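Local structure of histone-lysine N-methyltransferase SETMAR (3BO5) at residues A[100-108]-A[115-123]; A[178-186]-A[258-267]. The protein dimethylates a lysine of histone H3 with S-adenosyl-L-methionine through the SET-domain part described here and, fused to a mariner transposase, plays a role in DNA double-strand break repair. The protein carries 2 engineered substitutions. All coordinates share one frame; numbering follows the deposited sequence. Where two conformers were deposited one is given.

Contact 1: residues A[100-108]-A[115-123]. With ZN (zinc ion), chain C; ZN (zinc ion), chain B.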
# COMPACT_ATOMS: atom_id res chain seq x y z
N GLU A 100 -10.35 8.82 11.50
CA GLU A 100 -11.01 7.60 11.99
C GLU A 100 -10.31 6.33 11.46
O GLU A 100 -10.22 6.13 10.25
CB GLU A 100 -12.47 7.60 11.56
CG GLU A 100 -13.33 8.73 12.14
CD GLU A 100 -14.46 9.13 11.18
OE1 GLU A 100 -14.44 8.69 9.99
OE2 GLU A 100 -15.36 9.89 11.61
N PRO A 101 -9.88 5.46 12.37
CA PRO A 101 -9.19 4.23 11.95
C PRO A 101 -10.13 3.29 11.20
O PRO A 101 -11.34 3.20 11.52
CB PRO A 101 -8.69 3.62 13.26
CG PRO A 101 -9.63 4.17 14.32
CD PRO A 101 -10.02 5.55 13.83
N VAL A 102 -9.59 2.62 10.19
CA VAL A 102 -10.36 1.73 9.35
C VAL A 102 -10.11 0.28 9.74
O VAL A 102 -8.93 -0.21 9.73
CB VAL A 102 -9.98 1.85 7.85
CG1 VAL A 102 -10.72 0.83 6.99
CG2 VAL A 102 -10.26 3.30 7.31
N PHE A 103 -11.23 -0.39 10.09
CA PHE A 103 -11.18 -1.83 10.33
C PHE A 103 -12.08 -2.51 9.34
O PHE A 103 -13.21 -2.13 9.23
CB PHE A 103 -11.67 -2.12 11.75
CG PHE A 103 -10.71 -1.68 12.78
CD1 PHE A 103 -9.78 -2.59 13.31
CD2 PHE A 103 -10.74 -0.35 13.24
CE1 PHE A 103 -8.85 -2.18 14.28
CE2 PHE A 103 -9.81 0.07 14.23
CZ PHE A 103 -8.90 -0.84 14.73
N GLU A 104 -11.56 -3.48 8.62
CA GLU A 104 -12.43 -4.41 7.82
C GLU A 104 -12.93 -5.55 8.69
O GLU A 104 -12.28 -5.95 9.69
CB GLU A 104 -11.66 -4.98 6.61
CG GLU A 104 -11.38 -3.87 5.62
CD GLU A 104 -11.04 -4.39 4.21
OE1 GLU A 104 -10.96 -5.63 3.96
OE2 GLU A 104 -10.80 -3.46 3.41
N CYS A 105 -14.05 -6.16 8.26
CA CYS A 105 -14.44 -7.44 8.86
C CYS A 105 -13.35 -8.45 8.50
O CYS A 105 -12.65 -8.31 7.51
CB CYS A 105 -15.82 -7.82 8.39
SG CYS A 105 -17.02 -6.79 9.12
N ASN A 106 -13.10 -9.39 9.44
CA ASN A 106 -11.96 -10.26 9.35
C ASN A 106 -12.32 -11.73 9.38
O ASN A 106 -13.46 -12.08 9.20
CB ASN A 106 -10.90 -9.87 10.37
CG ASN A 106 -11.31 -10.16 11.79
OD1 ASN A 106 -12.17 -11.00 12.04
ND2 ASN A 106 -10.63 -9.53 12.76
N VAL A 107 -11.31 -12.57 9.57
CA VAL A 107 -11.59 -14.01 9.44
C VAL A 107 -12.54 -14.49 10.58
O VAL A 107 -13.18 -15.55 10.46
CB VAL A 107 -10.26 -14.78 9.44
CG1 VAL A 107 -9.55 -14.68 10.78
CG2 VAL A 107 -10.45 -16.24 8.96
N LEU A 108 -12.61 -13.72 11.66
CA LEU A 108 -13.44 -14.12 12.77
C LEU A 108 -14.84 -13.55 12.77
O LEU A 108 -15.72 -13.99 13.60
CB LEU A 108 -12.76 -13.77 14.07
CG LEU A 108 -11.41 -14.50 14.20
CD1 LEU A 108 -10.97 -14.08 15.59
CD2 LEU A 108 -11.51 -16.03 14.03
N CYS A 115 -19.78 -9.30 2.75
CA CYS A 115 -19.97 -8.15 3.56
C CYS A 115 -19.29 -6.96 2.85
O CYS A 115 -18.17 -7.08 2.38
CB CYS A 115 -19.28 -8.37 4.92
SG CYS A 115 -19.30 -6.92 6.00
N ARG A 116 -19.98 -5.81 2.84
CA ARG A 116 -19.44 -4.58 2.21
C ARG A 116 -18.22 -4.04 2.91
O ARG A 116 -17.53 -3.21 2.30
CB ARG A 116 -20.47 -3.46 2.11
CG ARG A 116 -21.45 -3.83 0.98
CD ARG A 116 -22.81 -3.19 1.20
NE ARG A 116 -22.85 -1.74 1.06
CZ ARG A 116 -23.98 -1.04 1.10
NH1 ARG A 116 -23.97 0.28 0.98
NH2 ARG A 116 -25.15 -1.67 1.27
N ASN A 117 -17.95 -4.52 4.12
CA ASN A 117 -16.75 -4.07 4.83
C ASN A 117 -15.59 -5.05 4.67
O ASN A 117 -14.71 -5.09 5.55
CB ASN A 117 -17.06 -3.81 6.33
CG ASN A 117 -16.01 -2.99 7.00
OD1 ASN A 117 -15.60 -1.98 6.45
ND2 ASN A 117 -15.65 -3.37 8.23
N ARG A 118 -15.59 -5.80 3.56
CA ARG A 118 -14.43 -6.65 3.16
C ARG A 118 -14.05 -6.18 1.78
O ARG A 118 -14.81 -6.40 0.83
CB ARG A 118 -14.81 -8.14 3.13
CG ARG A 118 -15.34 -8.64 4.47
CD ARG A 118 -15.84 -10.03 4.28
NE ARG A 118 -16.35 -10.67 5.52
CZ ARG A 118 -15.61 -11.26 6.43
NH1 ARG A 118 -14.29 -11.19 6.39
NH2 ARG A 118 -16.23 -11.89 7.46
N VAL A 119 -12.92 -5.49 1.69
CA VAL A 119 -12.48 -4.88 0.40
C VAL A 119 -11.00 -5.13 0.25
O VAL A 119 -10.64 -5.92 -0.63
CB VAL A 119 -12.83 -3.40 0.27
CG1 VAL A 119 -12.11 -2.73 -0.89
CG2 VAL A 119 -14.33 -3.26 0.14
N VAL A 120 -10.13 -4.54 1.08
CA VAL A 120 -8.67 -4.78 0.87
C VAL A 120 -8.36 -6.28 0.88
O VAL A 120 -7.56 -6.82 0.10
CB VAL A 120 -7.93 -4.07 1.96
CG1 VAL A 120 -6.41 -4.39 1.96
CG2 VAL A 120 -8.17 -2.54 1.80
N GLN A 121 -9.06 -6.97 1.78
CA GLN A 121 -8.85 -8.41 1.90
C GLN A 121 -9.09 -9.24 0.66
O GLN A 121 -8.54 -10.37 0.58
CB GLN A 121 -9.69 -8.94 3.08
CG GLN A 121 -11.15 -8.98 2.86
CD GLN A 121 -11.84 -9.17 4.17
OE1 GLN A 121 -12.36 -10.26 4.43
NE2 GLN A 121 -11.88 -8.12 4.99
N LYS A 122 -9.95 -8.74 -0.24
CA LYS A 122 -10.31 -9.42 -1.48
C LYS A 122 -9.17 -9.44 -2.51
O LYS A 122 -9.26 -10.16 -3.47
CB LYS A 122 -11.54 -8.75 -2.11
CG LYS A 122 -12.84 -8.95 -1.31
CD LYS A 122 -12.94 -10.39 -0.79
CE LYS A 122 -14.38 -10.68 -0.41
NZ LYS A 122 -14.53 -11.68 0.71
N GLY A 123 -8.18 -8.58 -2.33
CA GLY A 123 -7.01 -8.58 -3.23
C GLY A 123 -7.19 -7.77 -4.49
O GLY A 123 -8.11 -6.90 -4.58
ZN ZN C . -18.95 -7.73 8.13
ZN ZN B . -16.74 -7.44 11.36

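Contact 2: residues A[178-186]-A[258-267]. Engineered in segment 258-267: Ala260 (natural residue Glu), Ser261 (natural residue Asp). With SAH (S-adenosyl-L-homocysteine), chain F.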
# COMPACT_ATOMS: atom_id res chain seq x y z
N ASN A 178 14.92 2.97 -2.90
CA ASN A 178 14.68 2.98 -1.43
C ASN A 178 13.23 2.57 -1.26
O ASN A 178 12.37 3.21 -1.91
CB ASN A 178 14.81 4.41 -0.94
CG ASN A 178 16.22 4.95 -1.15
OD1 ASN A 178 16.48 5.74 -2.10
ND2 ASN A 178 17.12 4.50 -0.34
N TYR A 179 12.94 1.54 -0.43
CA TYR A 179 11.54 1.09 -0.34
C TYR A 179 10.93 1.08 1.04
O TYR A 179 9.73 0.84 1.18
CB TYR A 179 11.43 -0.38 -0.85
CG TYR A 179 11.86 -0.66 -2.26
CD1 TYR A 179 13.16 -1.03 -2.52
CD2 TYR A 179 10.96 -0.58 -3.30
CE1 TYR A 179 13.57 -1.25 -3.85
CE2 TYR A 179 11.30 -0.82 -4.59
CZ TYR A 179 12.63 -1.18 -4.88
OH TYR A 179 13.09 -1.40 -6.16
N ILE A 180 11.72 1.30 2.11
CA ILE A 180 11.13 1.20 3.42
C ILE A 180 10.17 2.34 3.65
O ILE A 180 10.47 3.49 3.27
CB ILE A 180 12.24 1.24 4.51
CG1 ILE A 180 13.23 0.11 4.23
CG2 ILE A 180 11.62 1.08 5.89
CD1 ILE A 180 14.29 0.01 5.34
N ILE A 181 9.03 2.06 4.28
CA ILE A 181 8.11 3.12 4.63
C ILE A 181 7.81 3.02 6.13
O ILE A 181 7.76 1.91 6.73
CB ILE A 181 6.74 3.00 3.82
CG1 ILE A 181 5.92 4.25 4.00
CG2 ILE A 181 5.97 1.73 4.21
CD1 ILE A 181 4.68 4.31 3.03
N ALA A 182 7.65 4.19 6.73
CA ALA A 182 7.34 4.30 8.16
C ALA A 182 5.95 4.87 8.35
O ALA A 182 5.62 5.95 7.86
CB ALA A 182 8.37 5.19 8.89
N ILE A 183 5.11 4.13 9.05
CA ILE A 183 3.74 4.53 9.29
C ILE A 183 3.64 4.84 10.79
O ILE A 183 3.93 4.01 11.62
CB ILE A 183 2.74 3.40 8.95
CG1 ILE A 183 2.97 2.86 7.56
CG2 ILE A 183 1.24 3.88 9.17
CD1 ILE A 183 2.92 3.96 6.50
N ARG A 184 3.22 6.04 11.13
CA ARG A 184 3.02 6.35 12.55
C ARG A 184 1.60 6.82 12.73
O ARG A 184 1.18 7.74 12.05
CB ARG A 184 4.04 7.42 13.03
CG ARG A 184 5.48 6.89 12.88
CD ARG A 184 6.49 7.78 13.58
NE ARG A 184 7.80 7.13 13.59
CZ ARG A 184 8.68 7.15 12.58
NH1 ARG A 184 9.86 6.54 12.72
NH2 ARG A 184 8.39 7.79 11.44
N GLU A 185 0.86 6.17 13.62
CA GLU A 185 -0.49 6.50 13.83
C GLU A 185 -0.64 6.97 15.29
O GLU A 185 -0.26 6.25 16.21
CB GLU A 185 -1.35 5.29 13.58
CG GLU A 185 -1.28 4.81 12.11
CD GLU A 185 -1.90 3.45 11.94
OE1 GLU A 185 -1.19 2.47 12.04
OE2 GLU A 185 -3.14 3.37 11.75
N HIS A 186 -1.20 8.16 15.48
CA HIS A 186 -1.31 8.73 16.84
C HIS A 186 -2.69 8.53 17.40
O HIS A 186 -3.65 8.63 16.63
CB HIS A 186 -0.98 10.23 16.82
CG HIS A 186 0.47 10.51 16.58
ND1 HIS A 186 1.06 10.32 15.35
CD2 HIS A 186 1.44 10.98 17.40
CE1 HIS A 186 2.35 10.63 15.43
NE2 HIS A 186 2.60 11.05 16.66
N VAL A 258 -3.91 14.99 11.99
CA VAL A 258 -2.67 14.85 12.78
C VAL A 258 -2.33 13.38 13.07
O VAL A 258 -1.26 13.10 13.62
CB VAL A 258 -2.79 15.58 14.14
CG1 VAL A 258 -3.21 17.00 13.94
CG2 VAL A 258 -3.83 14.91 14.97
N SER A 259 -3.21 12.48 12.64
CA SER A 259 -3.26 11.12 13.14
C SER A 259 -2.26 10.12 12.56
O SER A 259 -1.91 9.15 13.25
CB SER A 259 -4.65 10.54 12.95
OG SER A 259 -5.59 11.25 13.69
N ALA A 260 -1.85 10.30 11.29
CA ALA A 260 -1.13 9.21 10.61
C ALA A 260 -0.14 9.66 9.57
O ALA A 260 -0.53 9.93 8.42
CB ALA A 260 -2.11 8.20 9.99
N SER A 261 1.13 9.66 9.94
CA SER A 261 2.19 10.02 8.99
C SER A 261 2.57 8.73 8.24
O SER A 261 2.54 7.63 8.80
CB SER A 261 3.38 10.60 9.74
OG SER A 261 3.88 9.68 10.68
N LYS A 262 2.94 8.87 6.95
CA LYS A 262 3.25 7.71 6.12
C LYS A 262 4.42 8.16 5.27
O LYS A 262 4.25 8.85 4.27
CB LYS A 262 2.02 7.28 5.25
CG LYS A 262 0.82 6.70 6.10
CD LYS A 262 -0.60 7.00 5.60
CE LYS A 262 -0.97 8.39 5.95
NZ LYS A 262 -2.39 8.54 6.25
N GLU A 263 5.64 7.85 5.75
CA GLU A 263 6.84 8.42 5.13
C GLU A 263 7.79 7.38 4.60
O GLU A 263 8.25 6.49 5.34
CB GLU A 263 7.61 9.19 6.20
CG GLU A 263 6.69 10.26 6.79
CD GLU A 263 7.31 10.95 7.97
OE1 GLU A 263 7.38 10.32 9.05
OE2 GLU A 263 7.74 12.10 7.80
N ARG A 264 8.15 7.54 3.33
CA ARG A 264 9.20 6.70 2.77
C ARG A 264 10.57 7.14 3.27
O ARG A 264 10.85 8.33 3.40
CB ARG A 264 9.17 6.73 1.24
CG ARG A 264 7.99 5.98 0.73
CD ARG A 264 8.29 4.49 0.57
NE ARG A 264 9.22 4.12 -0.46
CZ ARG A 264 8.86 3.72 -1.70
NH1 ARG A 264 7.56 3.59 -1.98
NH2 ARG A 264 9.77 3.40 -2.60
N LEU A 265 11.45 6.18 3.55
CA LEU A 265 12.73 6.55 4.19
C LEU A 265 13.87 6.36 3.20
O LEU A 265 13.80 5.49 2.31
CB LEU A 265 12.98 5.62 5.37
CG LEU A 265 11.85 5.60 6.42
CD1 LEU A 265 12.28 4.60 7.53
CD2 LEU A 265 11.47 6.93 6.95
N ASP A 266 14.94 7.15 3.37
CA ASP A 266 16.14 6.83 2.60
C ASP A 266 17.36 7.15 3.45
O ASP A 266 17.24 7.48 4.65
CB ASP A 266 16.13 7.52 1.25
CG ASP A 266 16.55 8.97 1.31
OD1 ASP A 266 16.31 9.61 2.36
OD2 ASP A 266 17.06 9.50 0.23
N HIS A 267 18.51 7.01 2.84
CA HIS A 267 19.74 7.35 3.54
C HIS A 267 20.44 8.44 2.78
O HIS A 267 20.46 8.45 1.53
CB HIS A 267 20.64 6.14 3.61
CG HIS A 267 21.93 6.38 4.33
ND1 HIS A 267 21.98 6.84 5.63
CD2 HIS A 267 23.22 6.21 3.94
CE1 HIS A 267 23.25 6.96 6.01
NE2 HIS A 267 24.01 6.56 5.01
N SAH F . 11.49 2.89 -9.65
CA SAH F . 11.57 1.80 -8.62
CB SAH F . 10.20 1.52 -7.96
CG SAH F . 9.93 2.59 -6.88
SD SAH F . 11.06 2.43 -5.47
C SAH F . 12.17 0.54 -9.28
O SAH F . 12.64 0.59 -10.41
OXT SAH F . 12.13 -0.54 -8.61
C5' SAH F . 11.60 4.15 -5.31
C4' SAH F . 12.67 4.57 -6.31
O4' SAH F . 12.11 4.82 -7.60
C3' SAH F . 13.33 5.87 -5.95
O3' SAH F . 14.42 5.66 -5.01
C2' SAH F . 13.82 6.40 -7.27
O2' SAH F . 14.93 5.63 -7.78
C1' SAH F . 12.66 6.02 -8.17
N9 SAH F . 11.57 7.02 -8.15
C8 SAH F . 10.27 6.86 -7.69
N7 SAH F . 9.59 7.96 -7.94
C5 SAH F . 10.39 8.83 -8.59
C6 SAH F . 10.16 10.15 -9.03
N6 SAH F . 8.99 10.80 -8.99
N1 SAH F . 11.26 10.77 -9.61
C2 SAH F . 12.46 10.15 -9.72
N3 SAH F . 12.73 8.85 -9.32
C4 SAH F . 11.67 8.28 -8.70
O HOH W 1 11.62 4.37 0.84
O HOH W 2 14.33 2.73 2.27
O HOH W 3 5.85 8.27 9.63
O HOH W 4 9.83 8.94 9.49

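Contact 1: residues A[100-108]-A[115-123]
With CG beside its backbone N (chi1 -68°) and the chain extended beyond it, Glu104 lays its carboxylate against the start of the 3-10 turn 120-122, while Gln121, its CG between backbone N and carbonyl carbon (chi1 71°), runs past it in the opposite direction. Three N-H groups converge on Glu104 OE1: Gln121 NE2 on the anti lone pair at 2.8 Å, Gln121 N on the syn side, and Val119 N from above the carboxylate plane. Glu104 OE2 takes Val120 N at 2.7 Å on its syn lone pair, so the buried acid is fixed in rotation and its negative charge probably stabilised. The amide of Gln121, nearly coplanar with the carboxylate, also gives NE2 to Cys105 O (2.6 Å). Arg118 reaches Asn106 O end-on with NH1 (3.1 Å) and NH2, its guanidinium lying with one face over Cys105 CB; Gln121 OE1 accepts from Arg118 NH1 in plane. Asn117 ND2 donates to Phe103 O at 2.9 Å, and Asn117 O receives Cys105 N. Cys105 SG bridges two zinc ions, one of which Cys115 SG also binds (zinc to SG 2.3 Å), with Cys69 and Cys111 completing it. This bridging belongs to the triangular three-zinc cysteine cluster of the pre-SET domain.

Contact 2: residues A[178-186]-A[258-267]
Asn178 sets its amide against Asp266 CB, with OD1 hydrogen-bonded to Lys272, and its backbone O receives Arg264 NH2 at 2.7 Å, in both the carbonyl and the guanidinium plane. Tyr179 carries its OH to the carboxylate of S-adenosyl-L-homocysteine, 2.8 Å from OXT. Bends at chi2 (-87°) and chi3 fold Arg264 back toward this end of the segment, where NH2 lies 3.3 Å from the ligand's SD; an alanine here would probably leave Asn178 O without its charged mate and open a gap beside that sulfur. Ile180 O takes Leu265 N and a water that also binds Arg264 NE, while Ile180 CG2 meets Leu265 CD1. From Ile181 the chains form an antiparallel ladder of the SET-domain sheet, strand 181-185 running between 193-199 and 260-266. Ala182 and Glu263 exchange two backbone hydrogen bonds. Ile183 CD1 lies against Lys262 CG, on the face shared with Ile181 and Arg264. On the face of Ala182, Arg184 packs CB against OG of the engineered Ser261 and stretches NH2 toward Glu263 OE1, a long salt bridge supplemented by water; its NE pairs with Glu194. Glu185 CG lies near CB of the engineered Ala260, its carboxylate turned to Arg223.

How the contacts relate
Contact 1 closes before contact 2 opens along the chain, and their centres lie 22 Å apart; the nearest atoms come within about 6 Å without touching. The first lies in the pre-SET region with its zinc cluster; the second pairs a strand of the SET domain with strand 260-266, beside the bound S-adenosyl-L-homocysteine. A curled mixed sheet connects them: strand 102-103 pairs with 217-223, which leads through 230-235, 151-160 and 193-199 to 181-185 and then 260-266. Arg223 provides a shorter path, since its backbone bonds to Val102 and Glu104 while its side chain pairs with Glu185. The zinc-bound module is thus joined to the sheet whose strands 181-185 and 260-266 lead to the ligand pocket.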